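PP1b (Porcine reproductive and respiratory syndrome virus, PDB 6JDR) probably unwinds RNA and DNA duplexes with 5' to 3' polarity at the expense of ATP, as the helicase portion (nsp10) of the arterivirus replicase polyprotein. Local coordinates at residues A17-L22 with L125-K130. The protein carries 1 engineered substitution. Residue numbers count along the deposited sequence, not the author numbering.
Sequences ATACGL and LLPTCK. With ZN (zinc ion), chain B.
A metal-bearing turn can join a zinc module to its neighbouring domain through backbone bonds, as 17-22 does with 125-130. CA atoms pair A19–L125 (5.0 Å), C20–L126 (4.6 Å) and G21–K130 (4.7 Å). A17, extended, sets CB 3.8 Å from L125 CD2. T18 opens a type I turn + G1 bulge hairpin, G21 in the bulge position: T18 N donates to L22 O (2.7 Å), and T18 OG1 (chi1 p) accepts a hydrogen bond from L22 N (2.9 Å). A19 O receives one from L126 N (2.9 Å), nearly straight. C20, of the N-terminal zinc-binding domain, binds zinc through SG (2.3 Å) with H32, H34 and C35; 125-130 leads from strand 118-124, in a four-stranded antiparallel sheet consistent with domain 1B, towards helix 134-142. C20 O accepts a hydrogen bond from C129 N (2.7 Å), third residue of type I turn P127–K130. At G21 the left-handed backbone and L126 O, 2.4 Å from an ideal CB, both exclude a side chain. L22 CB packs 3.8 Å from C129 CB.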
loop_
_atom_site.group_PDB
_atom_site.type_symbol
_atom_site.label_atom_id
_atom_site.label_comp_id
_atom_site.label_asym_id
_atom_site.label_seq_id
_atom_site.Cartn_x
_atom_site.Cartn_y
_atom_site.Cartn_z
ATOM N N ALA A 17 -6.898 -33.938 0.465
ATOM C CA ALA A 17 -7.252 -32.607 0.940
ATOM C C ALA A 17 -7.616 -32.618 2.420
ATOM O O ALA A 17 -8.056 -33.639 2.950
ATOM C CB ALA A 17 -8.406 -32.055 0.125
ATOM N N THR A 18 -7.433 -31.474 3.079
ATOM C CA THR A 18 -7.846 -31.313 4.472
ATOM C C THR A 18 -9.342 -31.072 4.504
ATOM O O THR A 18 -9.929 -30.642 3.509
ATOM C CB THR A 18 -7.133 -30.134 5.176
ATOM O OG1 THR A 18 -7.571 -28.886 4.620
ATOM C CG2 THR A 18 -5.616 -30.257 5.039
ATOM N N ALA A 19 -9.955 -31.338 5.650
ATOM C CA ALA A 19 -11.379 -31.081 5.836
ATOM C C ALA A 19 -11.708 -29.593 5.705
ATOM O O ALA A 19 -12.837 -29.236 5.383
ATOM C CB ALA A 19 -11.834 -31.602 7.191
ATOM N N CYS A 20 -10.722 -28.732 5.960
ATOM C CA CYS A 20 -10.901 -27.285 5.836
ATOM C C CYS A 20 -10.598 -26.742 4.426
ATOM O O CYS A 20 -10.488 -25.529 4.241
ATOM C CB CYS A 20 -10.046 -26.562 6.882
ATOM S SG CYS A 20 -8.275 -26.611 6.553
ATOM N N GLY A 21 -10.459 -27.630 3.443
ATOM C CA GLY A 21 -10.413 -27.228 2.033
ATOM C C GLY A 21 -9.038 -27.038 1.413
ATOM O O GLY A 21 -8.934 -26.539 0.292
ATOM N N LEU A 22 -7.984 -27.443 2.116
ATOM C CA LEU A 22 -6.616 -27.305 1.611
ATOM C C LEU A 22 -6.183 -28.574 0.875
ATOM O O LEU A 22 -6.183 -29.657 1.462
ATOM C CB LEU A 22 -5.652 -27.022 2.767
ATOM C CG LEU A 22 -4.237 -26.575 2.385
ATOM C CD1 LEU A 22 -4.235 -25.159 1.831
ATOM C CD2 LEU A 22 -3.313 -26.672 3.586
ATOM N N LEU A 125 -16.129 -30.521 2.238
ATOM C CA LEU A 125 -14.960 -29.732 2.620
ATOM C C LEU A 125 -15.395 -28.301 2.885
ATOM O O LEU A 125 -16.196 -27.743 2.132
ATOM C CB LEU A 125 -13.900 -29.751 1.515
ATOM C CG LEU A 125 -12.835 -30.844 1.608
ATOM C CD1 LEU A 125 -13.448 -32.207 1.883
ATOM C CD2 LEU A 125 -12.002 -30.869 0.334
ATOM N N LEU A 126 -14.872 -27.710 3.955
ATOM C CA LEU A 126 -15.164 -26.318 4.282
ATOM C C LEU A 126 -14.418 -25.387 3.325
ATOM O O LEU A 126 -13.405 -25.775 2.733
ATOM C CB LEU A 126 -14.765 -26.005 5.729
ATOM C CG LEU A 126 -15.488 -26.799 6.822
ATOM C CD1 LEU A 126 -14.837 -26.583 8.175
ATOM C CD2 LEU A 126 -16.960 -26.423 6.885
ATOM N N PRO A 127 -14.914 -24.150 3.166
ATOM C CA PRO A 127 -14.219 -23.194 2.301
ATOM C C PRO A 127 -12.996 -22.530 2.948
ATOM O O PRO A 127 -12.294 -21.780 2.268
ATOM C CB PRO A 127 -15.301 -22.148 2.009
ATOM C CG PRO A 127 -16.179 -22.173 3.217
ATOM C CD PRO A 127 -16.166 -23.593 3.714
ATOM N N THR A 128 -12.730 -22.807 4.228
ATOM C CA THR A 128 -11.675 -22.118 4.975
ATOM C C THR A 128 -10.408 -21.874 4.155
ATOM O O THR A 128 -9.983 -20.729 4.004
ATOM C CB THR A 128 -11.282 -22.882 6.254
ATOM O OG1 THR A 128 -12.458 -23.311 6.954
ATOM C CG2 THR A 128 -10.439 -21.996 7.176
ATOM N N CYS A 129 -9.817 -22.940 3.620
ATOM C CA CYS A 129 -8.565 -22.835 2.871
ATOM C C CYS A 129 -8.726 -23.158 1.384
ATOM O O CYS A 129 -7.766 -23.541 0.718
ATOM C CB CYS A 129 -7.505 -23.740 3.500
ATOM S SG CYS A 129 -6.998 -23.236 5.161
ATOM N N LYS A 130 -9.935 -22.974 0.863
ATOM C CA LYS A 130 -10.234 -23.253 -0.544
ATOM C C LYS A 130 -9.370 -22.422 -1.501
ATOM O O LYS A 130 -8.951 -22.910 -2.547
ATOM C CB LYS A 130 -11.719 -22.981 -0.811
ATOM C CG LYS A 130 -12.200 -23.302 -2.217
ATOM C CD LYS A 130 -13.693 -23.040 -2.347
ATOM C CE LYS A 130 -14.118 -22.912 -3.801
ATOM N NZ LYS A 130 -15.578 -22.644 -3.930
HETATM ZN ZN ZN B . -7.509 -27.716 8.396
HETATM O O HOH W 1 -7.180 -25.260 -1.887
#